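Adenylyltransferase and sulfurtransferase uba4 (Chaetomium thermophilum, PDB 6YUB) probably activates a ubiquitin-like sulfur-carrier protein by adenylation and passes sulfur to it, for tRNA wobble-uridine thiolation and molybdenum cofactor synthesis. Local coordinates at residues G42-P47 with C130-A135; I62-S67 with R109-P114; E315-A320 with D423-M428; I336-R341 with A389-V394. All coordinates share one frame; numbering follows the deposited sequence.

Contact 1 (G42-P47 with C130-A135); sequences GGLGCP and CTDNPA
Leu-44 faces the turn at 130-135 and meets it at two places. Near its root, CB packs against Cys-130, with Leu-44 CB and Cys-130 CB 3.9 Å apart. Further out, a chi1 of -69° sets CG opposite the carbonyl carbon, from where the isobutyl end crosses the Asp-132 side chain at about a right angle, and Leu-44 CD1 lies 3.4 Å from Asp-132 OD1. Cys-130 also leans on Gly-45, its CB 3.7 Å from Gly-45 N. With no direct hydrogen bond between the segments, a single water does the polar work: it accepts from Gly-42 N and from Gly-45 N (2.8 Å to the water oxygen) and donates to Cys-130 O, also at 2.8 Å. Gly-42 and Gly-45 fit the glycine-rich GxGxxG turn of a Rossmann-type fold, where strand 35-39 passes into helix 45-55, and the partner segment follows strand 126-129. Gly-43, Asp-132 and Asn-133 are all predicted to bind ATP. Replacing Asp-132 with an alanine would probably leave Leu-44 CD1 without its carboxylate neighbour and Ser-156 N without the weak hydrogen bond that OD1 accepts. Behind the first shell, Val-210, Met-213 and Gln-217 of helix 207-227 pack on Leu-44. Beyond the turn, Asn-133 sits at the N-cap of helix 134-147, its OD1 accepting a weak bond from Ala-135 N.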
loop_
_atom_site.group_PDB
_atom_site.type_symbol
_atom_site.label_atom_id
_atom_site.label_comp_id
_atom_site.label_asym_id
_atom_site.label_seq_id
_atom_site.Cartn_x
_atom_site.Cartn_y
_atom_site.Cartn_z
ATOM N N GLY A 42 12.556 3.114 -13.864
ATOM C CA GLY A 42 12.948 4.169 -12.953
ATOM C C GLY A 42 12.272 4.103 -11.596
ATOM O O GLY A 42 12.213 3.038 -10.969
ATOM N N GLY A 43 11.756 5.238 -11.130
ATOM C CA GLY A 43 11.194 5.297 -9.790
ATOM C C GLY A 43 10.080 4.295 -9.570
ATOM O O GLY A 43 10.021 3.632 -8.531
ATOM N N LEU A 44 9.179 4.167 -10.543
ATOM C CA LEU A 44 8.095 3.203 -10.423
ATOM C C LEU A 44 8.556 1.803 -10.807
ATOM O O LEU A 44 8.151 0.818 -10.177
ATOM C CB LEU A 44 6.919 3.628 -11.301
ATOM C CG LEU A 44 6.146 4.872 -10.865
ATOM C CD1 LEU A 44 5.261 5.378 -12.007
ATOM C CD2 LEU A 44 5.310 4.587 -9.623
ATOM N N GLY A 45 9.410 1.698 -11.828
ATOM C CA GLY A 45 9.770 0.397 -12.359
ATOM C C GLY A 45 10.682 -0.405 -11.458
ATOM O O GLY A 45 10.594 -1.639 -11.428
ATOM N N CYS A 46 11.574 0.266 -10.727
ATOM C CA CYS A 46 12.521 -0.463 -9.882
ATOM C C CYS A 46 11.811 -1.221 -8.769
ATOM O O CYS A 46 11.956 -2.456 -8.689
ATOM C CB CYS A 46 13.572 0.507 -9.337
ATOM S SG CYS A 46 14.759 1.072 -10.591
ATOM N N PRO A 47 11.041 -0.576 -7.892
ATOM C CA PRO A 47 10.339 -1.350 -6.853
ATOM C C PRO A 47 9.403 -2.398 -7.432
ATOM O O PRO A 47 9.381 -3.536 -6.945
ATOM C CB PRO A 47 9.589 -0.269 -6.057
ATOM C CG PRO A 47 9.505 0.917 -6.980
ATOM C CD PRO A 47 10.763 0.871 -7.799
ATOM N N CYS A 130 4.875 1.775 -15.894
ATOM C CA CYS A 130 5.769 2.419 -14.944
ATOM C C CYS A 130 6.419 3.663 -15.528
ATOM O O CYS A 130 7.439 4.130 -15.009
ATOM C CB CYS A 130 6.825 1.426 -14.470
ATOM S SG CYS A 130 6.096 0.028 -13.602
ATOM N N THR A 131 5.853 4.198 -16.605
ATOM C CA THR A 131 6.255 5.500 -17.107
ATOM C C THR A 131 5.584 6.582 -16.271
ATOM O O THR A 131 4.413 6.458 -15.889
ATOM C CB THR A 131 5.865 5.668 -18.577
ATOM O OG1 THR A 131 4.475 6.009 -18.673
ATOM C CG2 THR A 131 6.123 4.383 -19.358
ATOM N N ASP A 132 6.331 7.631 -15.966
ATOM C CA ASP A 132 5.764 8.839 -15.362
ATOM C C ASP A 132 5.494 9.887 -16.434
ATOM O O ASP A 132 5.808 11.066 -16.280
ATOM C CB ASP A 132 6.693 9.378 -14.281
ATOM C CG ASP A 132 6.386 8.800 -12.911
ATOM O OD1 ASP A 132 5.192 8.718 -12.555
ATOM O OD2 ASP A 132 7.335 8.424 -12.191
ATOM N N ASN A 133 4.904 9.449 -17.545
ATOM C CA ASN A 133 4.697 10.298 -18.715
ATOM C C ASN A 133 3.235 10.216 -19.140
ATOM O O ASN A 133 2.750 9.114 -19.458
ATOM C CB ASN A 133 5.624 9.862 -19.855
ATOM C CG ASN A 133 5.599 10.815 -21.030
ATOM O OD1 ASN A 133 4.547 11.332 -21.404
ATOM N ND2 ASN A 133 6.764 11.059 -21.615
ATOM N N PRO A 134 2.507 11.338 -19.171
ATOM C CA PRO A 134 1.092 11.258 -19.585
ATOM C C PRO A 134 0.909 10.705 -20.988
ATOM O O PRO A 134 0.082 9.808 -21.202
ATOM C CB PRO A 134 0.611 12.715 -19.488
ATOM C CG PRO A 134 1.599 13.415 -18.638
ATOM C CD PRO A 134 2.909 12.716 -18.832
ATOM N N ALA A 135 1.661 11.231 -21.959
ATOM C CA ALA A 135 1.498 10.807 -23.345
ATOM C C ALA A 135 1.655 9.299 -23.473
ATOM O O ALA A 135 0.832 8.628 -24.108
ATOM C CB ALA A 135 2.514 11.528 -24.234
HETATM O O HOH W 1 9.750 4.033 -13.363
#

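Contact 2 (I62-S67 with R109-P114)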
loop_
_atom_site.group_PDB
_atom_site.type_symbol
_atom_site.label_atom_id
_atom_site.label_comp_id
_atom_site.label_asym_id
_atom_site.label_seq_id
_atom_site.Cartn_x
_atom_site.Cartn_y
_atom_site.Cartn_z
ATOM N N ILE A 62 11.288 -5.595 -19.560
ATOM C CA ILE A 62 11.563 -4.245 -19.089
ATOM C C ILE A 62 11.879 -3.367 -20.295
ATOM O O ILE A 62 12.774 -3.690 -21.086
ATOM C CB ILE A 62 12.728 -4.221 -18.080
ATOM C CG1 ILE A 62 12.465 -5.204 -16.935
ATOM C CG2 ILE A 62 12.923 -2.818 -17.526
ATOM C CD1 ILE A 62 13.662 -5.428 -16.027
ATOM N N VAL A 63 11.155 -2.260 -20.423
ATOM C CA VAL A 63 11.285 -1.356 -21.561
ATOM C C VAL A 63 11.803 -0.019 -21.052
ATOM O O VAL A 63 11.168 0.616 -20.200
ATOM C CB VAL A 63 9.949 -1.173 -22.301
ATOM C CG1 VAL A 63 10.147 -0.347 -23.565
ATOM C CG2 VAL A 63 9.324 -2.518 -22.629
ATOM N N ASP A 64 12.954 0.409 -21.571
ATOM C CA ASP A 64 13.512 1.711 -21.233
ATOM C C ASP A 64 14.720 1.975 -22.119
ATOM O O ASP A 64 15.482 1.053 -22.427
ATOM C CB ASP A 64 13.910 1.775 -19.752
ATOM C CG ASP A 64 13.809 3.180 -19.182
ATOM O OD1 ASP A 64 14.367 4.116 -19.791
ATOM O OD2 ASP A 64 13.151 3.353 -18.131
ATOM N N GLY A 65 14.888 3.234 -22.519
ATOM C CA GLY A 65 15.996 3.619 -23.371
ATOM C C GLY A 65 16.948 4.604 -22.724
ATOM O O GLY A 65 18.006 4.916 -23.284
ATOM N N ASP A 66 16.592 5.090 -21.538
ATOM C CA ASP A 66 17.432 6.043 -20.827
ATOM C C ASP A 66 18.476 5.317 -19.980
ATOM O O ASP A 66 18.452 4.094 -19.826
ATOM C CB ASP A 66 16.570 6.967 -19.963
ATOM C CG ASP A 66 15.779 7.962 -20.791
ATOM O OD1 ASP A 66 16.283 8.387 -21.856
ATOM O OD2 ASP A 66 14.652 8.320 -20.385
ATOM N N SER A 67 19.403 6.095 -19.429
ATOM C CA SER A 67 20.543 5.583 -18.685
ATOM C C SER A 67 20.472 6.002 -17.222
ATOM O O SER A 67 19.721 6.903 -16.842
ATOM C CB SER A 67 21.859 6.074 -19.304
ATOM O OG SER A 67 22.168 5.366 -20.491
ATOM N N ARG A 109 16.037 -2.258 -24.998
ATOM C CA ARG A 109 16.943 -1.128 -24.831
ATOM C C ARG A 109 16.523 0.045 -25.705
ATOM O O ARG A 109 17.340 0.610 -26.440
ATOM C CB ARG A 109 18.379 -1.564 -25.142
ATOM C CG ARG A 109 18.879 -2.667 -24.210
ATOM C CD ARG A 109 20.278 -3.141 -24.557
ATOM N NE ARG A 109 20.744 -4.154 -23.607
ATOM C CZ ARG A 109 20.493 -5.457 -23.710
ATOM N NH1 ARG A 109 19.781 -5.932 -24.728
ATOM N NH2 ARG A 109 20.953 -6.293 -22.791
ATOM N N PHE A 110 15.250 0.420 -25.620
ATOM C CA PHE A 110 14.717 1.563 -26.350
ATOM C C PHE A 110 13.408 1.973 -25.691
ATOM O O PHE A 110 12.870 1.265 -24.833
ATOM C CB PHE A 110 14.517 1.241 -27.835
ATOM C CG PHE A 110 13.854 -0.080 -28.087
ATOM C CD1 PHE A 110 14.601 -1.247 -28.148
ATOM C CD2 PHE A 110 12.484 -0.160 -28.265
ATOM C CE1 PHE A 110 13.995 -2.465 -28.379
ATOM C CE2 PHE A 110 11.870 -1.378 -28.498
ATOM C CZ PHE A 110 12.630 -2.532 -28.556
ATOM N N ASP A 111 12.902 3.131 -26.099
ATOM C CA ASP A 111 11.680 3.672 -25.525
ATOM C C ASP A 111 10.463 3.218 -26.321
ATOM O O ASP A 111 10.541 2.945 -27.522
ATOM C CB ASP A 111 11.727 5.202 -25.484
ATOM C CG ASP A 111 12.554 5.729 -24.327
ATOM O OD1 ASP A 111 12.677 5.022 -23.304
ATOM O OD2 ASP A 111 13.076 6.857 -24.432
ATOM N N LEU A 112 9.329 3.139 -25.631
ATOM C CA LEU A 112 8.069 2.803 -26.277
ATOM C C LEU A 112 7.588 3.983 -27.110
ATOM O O LEU A 112 7.681 5.141 -26.690
ATOM C CB LEU A 112 7.028 2.430 -25.227
ATOM C CG LEU A 112 5.664 1.934 -25.701
ATOM C CD1 LEU A 112 5.582 0.415 -25.659
ATOM C CD2 LEU A 112 4.568 2.560 -24.857
ATOM N N THR A 113 7.085 3.687 -28.301
ATOM C CA THR A 113 6.606 4.701 -29.226
ATOM C C THR A 113 5.314 4.218 -29.856
ATOM O O THR A 113 5.014 3.016 -29.838
ATOM C CB THR A 113 7.628 4.991 -30.334
ATOM O OG1 THR A 113 7.688 3.871 -31.226
ATOM C CG2 THR A 113 9.013 5.243 -29.753
ATOM N N PRO A 114 4.525 5.123 -30.447
ATOM C CA PRO A 114 3.326 4.681 -31.175
ATOM C C PRO A 114 3.638 3.723 -32.299
ATOM O O PRO A 114 2.755 2.960 -32.711
ATOM C CB PRO A 114 2.722 5.992 -31.707
ATOM C CG PRO A 114 3.286 7.067 -30.819
ATOM C CD PRO A 114 4.665 6.594 -30.442
#
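Val-63 closes strand 59-63 of the Rossmann-like sheet, and its CG1 presses on the loop that follows the neighbouring strand 104-108. A chi1 of -174° sets CG1 opposite the backbone N, and that methyl lies 3.4 Å from Phe-110 O and 4.5 Å from Leu-112 CB. Ile-120 of helix 117-121 packs against both Val-63 and Leu-112. Asp-64, predicted to bind ATP, comes next; its carbonyl O receives a CA-H...O contact from Arg-109 CA at 3.6 Å. Its carboxylate serves two backbone N-H groups: OD2 accepts from Ala-41 N, while OD1 uses its anti lone pair to take Asp-66 N at 3.0 Å, closing an Asx turn that bends the chain as it leaves the strand. The Asp-64 and Asp-111 side chains lie alongside each other, pointing the same way with their carboxylate planes 58° apart. Gly-65 stands at the closest backbone approach, its CA 3.8 Å from Phe-110 CA, where a side chain would run into the backbone of Phe-110 and Asp-111. Gly-65 N makes the hydrogen bond between the segments, reaching Asp-111 OD1 at 2.9 Å from above the carboxylate plane. With Asp-66 three acids gather here, and Lys-88, in a long, weak ion pair with Asp-64 OD2 and touching Asp-66, probably offsets some of this negative charge. The Asp-66 carboxylate lies near that of Asp-111, with 4.4 Å between Asp-66 OD1 and Asp-111 OD2.

Contact 3 (E315-A320 with D423-M428); sequences EDRITA and DIVGGM
Arg-317, Asp-423 and Val-425 carry this contact, where the edge strand 317-319 of the parallel sheet in the rhodanese-like domain runs beside strand 421-425. The arginine, bent at chi3 (80°), lays its guanidinium side-on to the acid: Arg-317 NE donates to Asp-423 OD1 at 3.0 Å, and Arg-317 NH2 to Asp-423 OD2 at 2.7 Å. The two flat groups are nearly coplanar, 18° apart, and both bonds keep close to the guanidinium plane, so the pair fixes the rotation of each end. Ser-401 gives Asp-423 OD2 a further hydrogen bond. Val-425 crosses the arginine at about a right angle, and its CG2 sits over the centre of one guanidinium face, 3.7 Å from Arg-317 CZ. Tyr-265 of the neighbouring subunit packs against both Arg-317 and Val-425, bringing this side of the sheet to the dimer interface. Between the strands, Ile-318 is held by two backbone bonds, from its N to Asp-423 O and from Val-425 N to its O. On the face of Ile-318 and Ile-424, Ile-424 CG2 packs against CB of Ala-320, which begins the following helix. A water bridges the segments, accepting from Ala-320 N at 2.8 Å and donating to Val-425 O at 2.6 Å.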
loop_
_atom_site.group_PDB
_atom_site.type_symbol
_atom_site.label_atom_id
_atom_site.label_comp_id
_atom_site.label_asym_id
_atom_site.label_seq_id
_atom_site.Cartn_x
_atom_site.Cartn_y
_atom_site.Cartn_z
ATOM N N GLU A 315 -20.539 6.126 -3.892
ATOM C CA GLU A 315 -19.972 5.229 -2.894
ATOM C C GLU A 315 -20.898 4.047 -2.636
ATOM O O GLU A 315 -22.121 4.195 -2.565
ATOM C CB GLU A 315 -19.712 5.989 -1.593
ATOM N N ASP A 316 -20.297 2.864 -2.491
ATOM C CA ASP A 316 -21.036 1.632 -2.270
ATOM C C ASP A 316 -20.912 1.088 -0.855
ATOM O O ASP A 316 -21.621 0.135 -0.518
ATOM C CB ASP A 316 -20.560 0.539 -3.244
ATOM C CG ASP A 316 -21.050 0.754 -4.658
ATOM O OD1 ASP A 316 -21.466 1.888 -4.982
ATOM O OD2 ASP A 316 -21.031 -0.216 -5.445
ATOM N N ARG A 317 -20.025 1.638 -0.031
ATOM C CA ARG A 317 -19.767 1.081 1.285
ATOM C C ARG A 317 -19.512 2.206 2.277
ATOM O O ARG A 317 -19.229 3.347 1.899
ATOM C CB ARG A 317 -18.568 0.123 1.277
ATOM C CG ARG A 317 -18.568 -0.887 0.138
ATOM C CD ARG A 317 -17.605 -2.030 0.425
ATOM N NE ARG A 317 -18.191 -3.018 1.328
ATOM C CZ ARG A 317 -17.494 -3.932 1.999
ATOM N NH1 ARG A 317 -16.172 -3.983 1.882
ATOM N NH2 ARG A 317 -18.119 -4.789 2.792
ATOM N N ILE A 318 -19.618 1.864 3.560
ATOM C CA ILE A 318 -19.388 2.807 4.648
ATOM C C ILE A 318 -18.790 2.041 5.817
ATOM O O ILE A 318 -19.153 0.890 6.069
ATOM C CB ILE A 318 -20.692 3.527 5.058
ATOM C CG1 ILE A 318 -20.399 4.600 6.108
ATOM C CG2 ILE A 318 -21.714 2.527 5.593
ATOM C CD1 ILE A 318 -21.551 5.554 6.336
ATOM N N THR A 319 -17.862 2.679 6.523
ATOM C CA THR A 319 -17.239 2.057 7.679
ATOM C C THR A 319 -18.178 2.118 8.880
ATOM O O THR A 319 -19.034 3.004 8.987
ATOM C CB THR A 319 -15.920 2.746 8.022
ATOM O OG1 THR A 319 -16.160 4.126 8.318
ATOM C CG2 THR A 319 -14.931 2.644 6.854
ATOM N N ALA A 320 -18.016 1.154 9.790
ATOM C CA ALA A 320 -18.753 1.200 11.047
ATOM C C ALA A 320 -18.510 2.524 11.760
ATOM O O ALA A 320 -19.431 3.106 12.347
ATOM C CB ALA A 320 -18.347 0.029 11.938
ATOM N N ASP A 423 -23.367 -0.919 2.239
ATOM C CA ASP A 423 -23.213 -1.909 3.294
ATOM C C ASP A 423 -22.119 -1.436 4.242
ATOM O O ASP A 423 -21.313 -0.565 3.910
ATOM C CB ASP A 423 -22.882 -3.299 2.738
ATOM C CG ASP A 423 -21.496 -3.377 2.133
ATOM O OD1 ASP A 423 -21.115 -2.448 1.392
ATOM O OD2 ASP A 423 -20.786 -4.369 2.403
ATOM N N ILE A 424 -22.106 -2.010 5.438
ATOM C CA ILE A 424 -21.134 -1.644 6.462
ATOM C C ILE A 424 -19.924 -2.559 6.327
ATOM O O ILE A 424 -20.053 -3.789 6.362
ATOM C CB ILE A 424 -21.747 -1.728 7.869
ATOM C CG1 ILE A 424 -22.939 -0.772 7.969
ATOM C CG2 ILE A 424 -20.704 -1.398 8.929
ATOM C CD1 ILE A 424 -23.556 -0.668 9.358
ATOM N N VAL A 425 -18.746 -1.958 6.171
ATOM C CA VAL A 425 -17.514 -2.722 6.001
ATOM C C VAL A 425 -17.201 -3.456 7.297
ATOM O O VAL A 425 -17.069 -2.839 8.361
ATOM C CB VAL A 425 -16.357 -1.803 5.590
ATOM C CG1 VAL A 425 -15.039 -2.569 5.571
ATOM C CG2 VAL A 425 -16.636 -1.173 4.232
ATOM N N GLY A 426 -17.071 -4.779 7.212
ATOM C CA GLY A 426 -16.750 -5.591 8.361
ATOM C C GLY A 426 -17.935 -6.047 9.185
ATOM O O GLY A 426 -17.739 -6.744 10.191
ATOM N N GLY A 427 -19.151 -5.676 8.801
ATOM C CA GLY A 427 -20.340 -6.149 9.479
ATOM C C GLY A 427 -20.373 -5.766 10.945
ATOM O O GLY A 427 -19.787 -4.768 11.381
ATOM N N MET A 428 -21.082 -6.582 11.727
ATOM C CA MET A 428 -21.244 -6.301 13.147
ATOM C C MET A 428 -19.954 -6.522 13.929
ATOM O O MET A 428 -19.801 -5.957 15.018
ATOM C CB MET A 428 -22.360 -7.167 13.734
ATOM C CG MET A 428 -23.748 -6.864 13.181
ATOM S SD MET A 428 -24.254 -5.132 13.354
ATOM C CE MET A 428 -23.834 -4.813 15.060
HETATM O O HOH W 2 -15.990 -0.779 9.408
#

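Contact 4 (I336-R341 with A389-V394); sequences ILLDTR and APIVVV
With chi1 at 46°, Thr-340 OG1 sits between its own backbone N and carbonyl carbon, a position from which it reaches Val-394 O at 3.0 Å from above the carbonyl plane. The same oxygen accepts from Thr-340 N at 2.9 Å, nearly in line with the C=O, so two donors of one residue grip it. Val-394 CG1, likewise wedged between N and carbonyl carbon (chi1 70°), is turned onto Asp-339 and lies 4.0 Å from Asp-339 CB. Strands 336-339 and 391-394 are parallel neighbours within the five-stranded sheet of the rhodanese-like domain, joined by a ladder of backbone bonds that includes a nearly straight one from Leu-338 N to Val-392 O (2.7 Å). On one face Leu-338 CD1 packs on Ile-391 CG2 at 3.6 Å; on the other Leu-337 CD1 meets Val-392 CG1 at 3.8 Å, and Tyr-323 of helix 320-328 packs against both. At the strand end Asp-339 OD1 takes Arg-341 N at 2.8 Å in an Asx turn, while OD2 forms a salt bridge with Arg-341 NH1. A leucine in place of Asp-339 would probably undo that turn and deprive the Arg-341 guanidinium of this counter-charge. Arg-341 NH1 also donates to Gly-349 O.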
loop_
_atom_site.group_PDB
_atom_site.type_symbol
_atom_site.label_atom_id
_atom_site.label_comp_id
_atom_site.label_asym_id
_atom_site.label_seq_id
_atom_site.Cartn_x
_atom_site.Cartn_y
_atom_site.Cartn_z
ATOM N N ILE A 336 -32.901 3.677 5.728
ATOM C CA ILE A 336 -33.299 2.362 6.216
ATOM C C ILE A 336 -32.037 1.578 6.547
ATOM O O ILE A 336 -31.055 1.626 5.800
ATOM C CB ILE A 336 -34.161 1.609 5.177
ATOM C CG1 ILE A 336 -35.629 2.029 5.309
ATOM C CG2 ILE A 336 -34.005 0.103 5.333
ATOM C CD1 ILE A 336 -36.534 1.477 4.221
ATOM N N LEU A 337 -32.065 0.860 7.669
ATOM C CA LEU A 337 -30.939 0.043 8.118
ATOM C C LEU A 337 -31.392 -1.411 8.162
ATOM O O LEU A 337 -32.263 -1.773 8.963
ATOM C CB LEU A 337 -30.436 0.504 9.485
ATOM C CG LEU A 337 -29.306 -0.321 10.104
ATOM C CD1 LEU A 337 -28.050 -0.268 9.242
ATOM C CD2 LEU A 337 -29.009 0.162 11.521
ATOM N N LEU A 338 -30.799 -2.240 7.309
ATOM C CA LEU A 338 -31.199 -3.631 7.156
ATOM C C LEU A 338 -30.125 -4.537 7.744
ATOM O O LEU A 338 -28.971 -4.513 7.299
ATOM C CB LEU A 338 -31.432 -3.967 5.684
ATOM C CG LEU A 338 -32.473 -3.101 4.976
ATOM C CD1 LEU A 338 -32.537 -3.443 3.496
ATOM C CD2 LEU A 338 -33.838 -3.266 5.625
ATOM N N ASP A 339 -30.512 -5.335 8.734
ATOM C CA ASP A 339 -29.632 -6.329 9.348
ATOM C C ASP A 339 -29.971 -7.684 8.734
ATOM O O ASP A 339 -31.068 -8.211 8.937
ATOM C CB ASP A 339 -29.803 -6.337 10.861
ATOM C CG ASP A 339 -28.875 -7.318 11.547
ATOM O OD1 ASP A 339 -28.652 -8.420 10.996
ATOM O OD2 ASP A 339 -28.366 -6.991 12.640
ATOM N N THR A 340 -29.017 -8.260 8.002
ATOM C CA THR A 340 -29.252 -9.483 7.246
ATOM C C THR A 340 -28.796 -10.741 7.977
ATOM O O THR A 340 -28.820 -11.825 7.387
ATOM C CB THR A 340 -28.559 -9.398 5.880
ATOM O OG1 THR A 340 -27.220 -8.911 6.045
ATOM C CG2 THR A 340 -29.327 -8.471 4.948
ATOM N N ARG A 341 -28.387 -10.630 9.236
ATOM C CA ARG A 341 -28.077 -11.816 10.019
ATOM C C ARG A 341 -29.345 -12.639 10.239
ATOM O O ARG A 341 -30.469 -12.152 10.088
ATOM C CB ARG A 341 -27.458 -11.428 11.360
ATOM C CG ARG A 341 -26.175 -10.614 11.242
ATOM C CD ARG A 341 -26.125 -9.525 12.307
ATOM N NE ARG A 341 -25.988 -10.063 13.660
ATOM C CZ ARG A 341 -26.283 -9.391 14.768
ATOM N NH1 ARG A 341 -26.749 -8.154 14.695
ATOM N NH2 ARG A 341 -26.117 -9.962 15.950
ATOM N N ALA A 389 -34.162 7.786 -0.494
ATOM C CA ALA A 389 -33.917 7.311 0.863
ATOM C C ALA A 389 -32.825 6.249 0.873
ATOM O O ALA A 389 -33.046 5.134 0.388
ATOM C CB ALA A 389 -35.208 6.750 1.470
ATOM N N PRO A 390 -31.646 6.541 1.425
ATOM C CA PRO A 390 -30.561 5.552 1.382
ATOM C C PRO A 390 -30.939 4.258 2.084
ATOM O O PRO A 390 -31.791 4.229 2.975
ATOM C CB PRO A 390 -29.400 6.255 2.104
ATOM C CG PRO A 390 -29.736 7.711 2.065
ATOM C CD PRO A 390 -31.234 7.789 2.099
ATOM N N ILE A 391 -30.287 3.177 1.667
ATOM C CA ILE A 391 -30.417 1.871 2.301
ATOM C C ILE A 391 -29.033 1.437 2.761
ATOM O O ILE A 391 -28.074 1.481 1.981
ATOM C CB ILE A 391 -31.028 0.826 1.349
ATOM C CG1 ILE A 391 -32.467 1.205 0.997
ATOM C CG2 ILE A 391 -30.974 -0.560 1.982
ATOM C CD1 ILE A 391 -33.081 0.348 -0.098
ATOM N N VAL A 392 -28.932 1.023 4.021
ATOM C CA VAL A 392 -27.682 0.543 4.599
ATOM C C VAL A 392 -27.878 -0.906 5.015
ATOM O O VAL A 392 -28.828 -1.225 5.741
ATOM C CB VAL A 392 -27.240 1.401 5.798
ATOM C CG1 VAL A 392 -25.889 0.925 6.322
ATOM C CG2 VAL A 392 -27.188 2.873 5.408
ATOM N N VAL A 393 -26.982 -1.776 4.558
ATOM C CA VAL A 393 -27.029 -3.201 4.862
ATOM C C VAL A 393 -25.898 -3.524 5.824
ATOM O O VAL A 393 -24.806 -2.951 5.724
ATOM C CB VAL A 393 -26.920 -4.057 3.584
ATOM C CG1 VAL A 393 -26.984 -5.540 3.931
ATOM C CG2 VAL A 393 -28.017 -3.680 2.594
ATOM N N VAL A 394 -26.158 -4.438 6.754
ATOM C CA VAL A 394 -25.148 -4.902 7.696
ATOM C C VAL A 394 -25.385 -6.380 7.968
ATOM O O VAL A 394 -26.530 -6.817 8.133
ATOM C CB VAL A 394 -25.175 -4.090 9.009
ATOM C CG1 VAL A 394 -26.438 -4.404 9.809
ATOM C CG2 VAL A 394 -23.922 -4.370 9.834
#

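The four contacts fall into two pairs in different domains. Contacts 1 and 2 belong to the ThiF-family part, their centres 11 Å apart, with contact 2 nested inside the loop that contact 1 closes; both lie at the ends of strands of the same mixed sheet and hold residues predicted to bind ATP. Contacts 3 and 4, with centres 10 Å apart, share the parallel sheet of the rhodanese-like domain, where Ile-424 N probably bonds to Val-393 O; here contact 4 is nested within contact 3. The pairs follow in series along the chain, and contacts 1 and 4 lie 43 Å apart between centres, consistent with adenylation and sulfur transfer being housed in separate modules.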